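Local coordinates for protein transcriptional regulator, SorC family (Enterococcus faecalis, PDB 2O0M) that probably regulates transcription as a SorC-family protein, with a DNA-binding domain and a domain thought to bind a carbohydrate, at residues E143-V148 against S234-V239; F173-G178 against S190-M195. One frame throughout, in Å; residues are numbered along the deposited sequence.

Contact 1: residues E143-V148 against S234-V239; sequences ENTIAV and SHANCV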
loop_
_atom_site.group_PDB
_atom_site.type_symbol
_atom_site.label_atom_id
_atom_site.label_comp_id
_atom_site.label_asym_id
_atom_site.label_seq_id
_atom_site.Cartn_x
_atom_site.Cartn_y
_atom_site.Cartn_z
ATOM N N GLU A 143 4.032 -8.851 19.321
ATOM C CA GLU A 143 4.230 -9.366 17.969
ATOM C C GLU A 143 3.292 -8.647 17.005
ATOM O O GLU A 143 2.074 -8.818 17.070
ATOM C CB GLU A 143 3.967 -10.872 17.909
ATOM C CG GLU A 143 4.743 -11.693 18.935
ATOM C CD GLU A 143 6.230 -11.680 18.711
ATOM O OE1 GLU A 143 6.658 -11.864 17.550
ATOM O OE2 GLU A 143 6.976 -11.507 19.707
ATOM N N ASN A 144 3.866 -7.837 16.123
ATOM C CA ASN A 144 3.092 -7.124 15.111
ATOM C C ASN A 144 3.269 -7.769 13.753
ATOM O O ASN A 144 4.355 -8.246 13.435
ATOM C CB ASN A 144 3.565 -5.677 15.028
ATOM C CG ASN A 144 3.489 -4.963 16.360
ATOM O OD1 ASN A 144 4.500 -4.450 16.881
ATOM N ND2 ASN A 144 2.300 -4.931 16.926
ATOM N N THR A 145 2.191 -7.792 12.972
ATOM C CA THR A 145 2.243 -8.231 11.583
ATOM C C THR A 145 1.811 -7.057 10.696
ATOM O O THR A 145 0.703 -6.533 10.834
ATOM C CB THR A 145 1.379 -9.468 11.355
ATOM O OG1 THR A 145 1.866 -10.540 12.177
ATOM C CG2 THR A 145 1.385 -9.890 9.883
ATOM N N ILE A 146 2.729 -6.643 9.825
ATOM C CA ILE A 146 2.539 -5.520 8.922
ATOM C C ILE A 146 2.411 -6.041 7.498
ATOM O O ILE A 146 3.363 -6.593 6.941
ATOM C CB ILE A 146 3.709 -4.528 8.985
ATOM C CG1 ILE A 146 3.917 -4.020 10.411
ATOM C CG2 ILE A 146 3.473 -3.352 8.043
ATOM C CD1 ILE A 146 4.962 -4.775 11.192
ATOM N N ALA A 147 1.227 -5.866 6.923
ATOM C CA ALA A 147 0.935 -6.306 5.569
ATOM C C ALA A 147 1.176 -5.147 4.617
ATOM O O ALA A 147 0.668 -4.044 4.820
ATOM C CB ALA A 147 -0.469 -6.786 5.464
ATOM N N VAL A 148 1.952 -5.393 3.572
ATOM C CA VAL A 148 2.369 -4.314 2.692
ATOM C C VAL A 148 2.052 -4.593 1.227
ATOM O O VAL A 148 2.041 -5.741 0.779
ATOM C CB VAL A 148 3.865 -4.019 2.827
ATOM C CG1 VAL A 148 4.213 -3.622 4.261
ATOM C CG2 VAL A 148 4.696 -5.204 2.399
ATOM N N SER A 234 -4.129 -12.379 7.270
ATOM C CA SER A 234 -5.477 -12.126 7.803
ATOM C C SER A 234 -5.472 -11.523 9.213
ATOM O O SER A 234 -6.429 -10.841 9.591
ATOM C CB SER A 234 -6.315 -13.409 7.808
ATOM O OG SER A 234 -5.916 -14.259 8.866
ATOM N N HIS A 235 -4.411 -11.759 9.975
ATOM C CA HIS A 235 -4.304 -11.240 11.337
ATOM C C HIS A 235 -3.406 -10.013 11.447
ATOM O O HIS A 235 -3.047 -9.605 12.548
ATOM C CB HIS A 235 -3.807 -12.332 12.282
ATOM C CG HIS A 235 -4.767 -13.467 12.426
ATOM N ND1 HIS A 235 -6.037 -13.300 12.932
ATOM C CD2 HIS A 235 -4.652 -14.778 12.114
ATOM C CE1 HIS A 235 -6.660 -14.467 12.936
ATOM N NE2 HIS A 235 -5.841 -15.379 12.442
ATOM N N ALA A 236 -3.060 -9.396 10.319
ATOM C CA ALA A 236 -2.221 -8.200 10.355
ATOM C C ALA A 236 -2.879 -7.118 11.215
ATOM O O ALA A 236 -4.077 -6.902 11.126
ATOM C CB ALA A 236 -1.998 -7.676 8.967
ATOM N N ASN A 237 -2.089 -6.457 12.050
ATOM C CA ASN A 237 -2.573 -5.288 12.805
ATOM C C ASN A 237 -2.104 -3.949 12.211
ATOM O O ASN A 237 -2.432 -2.891 12.726
ATOM C CB ASN A 237 -2.221 -5.385 14.304
ATOM C CG ASN A 237 -0.724 -5.368 14.588
ATOM O OD1 ASN A 237 0.090 -5.871 13.804
ATOM N ND2 ASN A 237 -0.358 -4.812 15.752
ATOM N N CYS A 238 -1.354 -4.018 11.115
ATOM C CA CYS A 238 -0.904 -2.838 10.394
ATOM C C CYS A 238 -0.892 -3.128 8.890
ATOM O O CYS A 238 -0.580 -4.256 8.468
ATOM C CB CYS A 238 0.479 -2.451 10.892
ATOM S SG CYS A 238 1.237 -1.024 10.111
ATOM N N VAL A 239 -1.278 -2.127 8.097
ATOM C CA VAL A 239 -1.190 -2.204 6.643
ATOM C C VAL A 239 -0.552 -0.926 6.128
ATOM O O VAL A 239 -0.926 0.159 6.549
ATOM C CB VAL A 239 -2.567 -2.397 5.984
ATOM C CG1 VAL A 239 -2.454 -2.422 4.454
ATOM C CG2 VAL A 239 -3.199 -3.698 6.436
#
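Thr-145 and Cys-238 open the pairing of two parallel strands, and the carbonyl of Thr-145 shows how one acceptor can serve the start of a strand. Its oxygen takes the amide of Cys-238, with Cys-238 N 3.3 Å from Thr-145 O and the donor tilted somewhat out of the carbonyl plane. The amide of Asn-237 reaches the same oxygen in a weak, bent bond, with an angle of 131° at the hydrogen. The N-H of Asn-237, in the loop after helix 224-234, and that of Cys-238, the first residue of the strand, thus meet on one C=O. The next bond runs the other way and is straighter: Ala-147 N lies 2.9 Å from Cys-238 O, at 167°. The parallel pairing continues with backbone bonding between Ala-147 and Val-240. Additional C-H contacts accompany the amides, from Ile-146 CA to Cys-238 O and, at 3.2 Å, from Val-239 CA to Ala-147 O.

Side chains pack on both faces of this strand pair. On one, Cys-238 SG stands anti to the backbone N (chi1 179°), which brings the sulfur alongside the Ile-146 branches, 3.8 Å from Ile-146 CG2; Cys-238 CB meets Ile-146 CG1. On the face of Ala-147 and Val-239, Ala-147 CB also meets Ala-236 CB of the preceding loop, 3.9 Å away, with Val-239 CG2 a little farther off. Near the start of the pairing the amide planes of Asn-144 and Asn-237 lie almost parallel.

Strand 142-148 is an inner strand of the sheet, for its other edge pairs in parallel with strand 169-175, where Asn-144 and Ile-146 are among the residues that make backbone bonds. Ile-146 also touches Phe-173, Val-148 packs under helix 188-199, and Val-239 faces the loop residues Phe-273, Leu-297 and Ile-300.

Contact 2: residues F173-G178 against S190-M195; sequences FVPARG and SISAVM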
loop_
_atom_site.group_PDB
_atom_site.type_symbol
_atom_site.label_atom_id
_atom_site.label_comp_id
_atom_site.label_asym_id
_atom_site.label_seq_id
_atom_site.Cartn_x
_atom_site.Cartn_y
_atom_site.Cartn_z
ATOM N N PHE A 173 6.856 -8.649 8.528
ATOM C CA PHE A 173 6.328 -8.052 7.303
ATOM C C PHE A 173 5.899 -9.141 6.329
ATOM O O PHE A 173 6.634 -10.107 6.087
ATOM C CB PHE A 173 7.348 -7.107 6.644
ATOM C CG PHE A 173 7.745 -5.950 7.511
ATOM C CD1 PHE A 173 7.120 -4.715 7.389
ATOM C CD2 PHE A 173 8.711 -6.117 8.505
ATOM C CE1 PHE A 173 7.498 -3.639 8.201
ATOM C CE2 PHE A 173 9.087 -5.046 9.335
ATOM C CZ PHE A 173 8.460 -3.811 9.185
ATOM N N VAL A 174 4.696 -8.983 5.789
ATOM C CA VAL A 174 4.153 -9.900 4.822
ATOM C C VAL A 174 3.490 -9.098 3.709
ATOM O O VAL A 174 3.046 -7.965 3.929
ATOM C CB VAL A 174 3.098 -10.824 5.469
ATOM C CG1 VAL A 174 3.750 -11.717 6.505
ATOM C CG2 VAL A 174 1.956 -10.021 6.104
ATOM N N PRO A 175 3.415 -9.675 2.511
ATOM C CA PRO A 175 2.647 -9.000 1.457
ATOM C C PRO A 175 1.153 -8.993 1.778
ATOM O O PRO A 175 0.657 -9.970 2.329
ATOM C CB PRO A 175 2.900 -9.880 0.242
ATOM C CG PRO A 175 3.154 -11.238 0.832
ATOM C CD PRO A 175 3.969 -10.959 2.047
ATOM N N ALA A 176 0.439 -7.923 1.415
ATOM C CA ALA A 176 -1.003 -7.838 1.672
ATOM C C ALA A 176 -1.795 -8.650 0.650
ATOM O O ALA A 176 -2.924 -9.101 0.918
ATOM C CB ALA A 176 -1.471 -6.408 1.637
ATOM N N ARG A 177 -1.202 -8.790 -0.533
ATOM C CA ARG A 177 -1.816 -9.513 -1.637
ATOM C C ARG A 177 -0.809 -10.311 -2.443
ATOM O O ARG A 177 0.313 -9.880 -2.636
ATOM C CB ARG A 177 -2.494 -8.535 -2.614
ATOM C CG ARG A 177 -3.793 -7.966 -2.144
ATOM C CD ARG A 177 -4.843 -9.064 -2.036
ATOM N NE ARG A 177 -6.202 -8.540 -1.949
ATOM C CZ ARG A 177 -7.019 -8.304 -2.971
ATOM N NH1 ARG A 177 -6.652 -8.525 -4.232
ATOM N NH2 ARG A 177 -8.225 -7.833 -2.719
ATOM N N GLY A 178 -1.268 -11.439 -2.977
ATOM C CA GLY A 178 -0.535 -12.164 -4.007
ATOM C C GLY A 178 -1.205 -11.991 -5.360
ATOM O O GLY A 178 -2.327 -11.506 -5.449
ATOM N N SER A 190 9.030 -8.477 -2.231
ATOM C CA SER A 190 10.315 -7.789 -2.225
ATOM C C SER A 190 10.318 -6.637 -1.233
ATOM O O SER A 190 11.280 -6.471 -0.464
ATOM C CB SER A 190 10.672 -7.317 -3.628
ATOM O OG SER A 190 10.769 -8.431 -4.497
ATOM N N ILE A 191 9.237 -5.855 -1.221
ATOM C CA ILE A 191 9.114 -4.742 -0.274
ATOM C C ILE A 191 9.154 -5.312 1.162
ATOM O O ILE A 191 9.819 -4.772 2.031
ATOM C CB ILE A 191 7.813 -3.892 -0.521
ATOM C CG1 ILE A 191 8.032 -2.813 -1.596
ATOM C CG2 ILE A 191 7.381 -3.177 0.732
ATOM C CD1 ILE A 191 8.328 -3.321 -2.965
ATOM N N SER A 192 8.467 -6.430 1.401
ATOM C CA SER A 192 8.435 -7.036 2.748
ATOM C C SER A 192 9.839 -7.394 3.231
ATOM O O SER A 192 10.211 -7.141 4.396
ATOM C CB SER A 192 7.574 -8.306 2.748
ATOM O OG SER A 192 6.239 -8.008 2.368
ATOM N N ALA A 193 10.630 -7.970 2.326
ATOM C CA ALA A 193 11.972 -8.432 2.671
ATOM C C ALA A 193 12.877 -7.261 2.977
ATOM O O ALA A 193 13.645 -7.286 3.954
ATOM C CB ALA A 193 12.547 -9.284 1.563
ATOM N N VAL A 194 12.780 -6.224 2.156
ATOM C CA VAL A 194 13.586 -5.022 2.363
ATOM C C VAL A 194 13.195 -4.327 3.666
ATOM O O VAL A 194 14.061 -3.946 4.470
ATOM C CB VAL A 194 13.498 -4.056 1.159
ATOM C CG1 VAL A 194 14.203 -2.728 1.468
ATOM C CG2 VAL A 194 14.122 -4.717 -0.069
HETATM N N MSE A 195 11.896 -4.162 3.884
HETATM C CA MSE A 195 11.437 -3.531 5.122
HETATM C C MSE A 195 11.935 -4.303 6.328
HETATM O O MSE A 195 12.394 -3.711 7.300
HETATM C CB MSE A 195 9.914 -3.464 5.167
HETATM C CG MSE A 195 9.323 -2.449 4.252
HETATM SE SE MSE A 195 7.605 -1.774 4.955
HETATM C CE MSE A 195 7.434 -0.301 3.721
#
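The Phe-173 ring carries Met-195, a selenomethionine here, over one face: Met-195 CB sits 3.9 Å from the ring centroid and only 17° off the normal, a CH-pi contact displaced toward the CD1-CE1 side of the rim. The selenium follows obliquely, 54° off the normal, and comes within 3.7 Å of Phe-173 CE1, a Met-aromatic contact made at a slant. The two side chains cross at about a right angle. Met-195 CG lies beside the backbone N, anti to the carbonyl carbon, and the chain runs on extended, which carries selenium past the CD1-CE1 side of the ring; Met-154 and Ala-158 of helix 152-159 also touch Met-195. Ser-192 O approaches the ring obliquely and lies 3.6 Å from Phe-173 CB.

One turn earlier on the helix, Ser-192 packs against the strand backbone. Its CB rests against the carbonyl group of Phe-173, and its hydroxyl presses on the peptide link into the proline, with Ser-192 OG 3.2 Å from Val-174 C. Pro-175 N is nearly as close but has no hydrogen to offer; Pro-175 CD adds a contact to the same oxygen at 3.7 Å. The hydroxyl bonds instead within its own helix, to Ala-188 O.

Strand 169-175 and helix 188-199 belong to a beta-alpha-beta unit completed by strand 202-203, and their local axes run nearly antiparallel, at 172° and 7.1 Å. The chemistry is that of a buried helix-on-sheet interface held by dispersion and CH-pi contact: the one hydroxyl pressed against the strand is satisfied inside the helix, and the helix is set down by shape rather than by polar bonds between the two segments.

Both contacts build the same mixed sheet of the putative sugar-binding domain, within its parallel part, with their centres about 11 Å apart, and contact 2 lies along the chain inside the long loop that contact 1 closes. The join is Val-148. Its backbone probably bonds to Val-174 of the strand and to Ala-176 just beyond it, Val-148 N to Val-174 O at 2.8 Å and Val-148 O to Ala-176 N at the same distance. Its side chain meets the helix, Val-148 CG2 lying 3.8 Å from Ile-191 CG2. Contact 1 is thus pairing within the sheet, whereas contact 2 lays a helix on one face, nearly antiparallel to the strand.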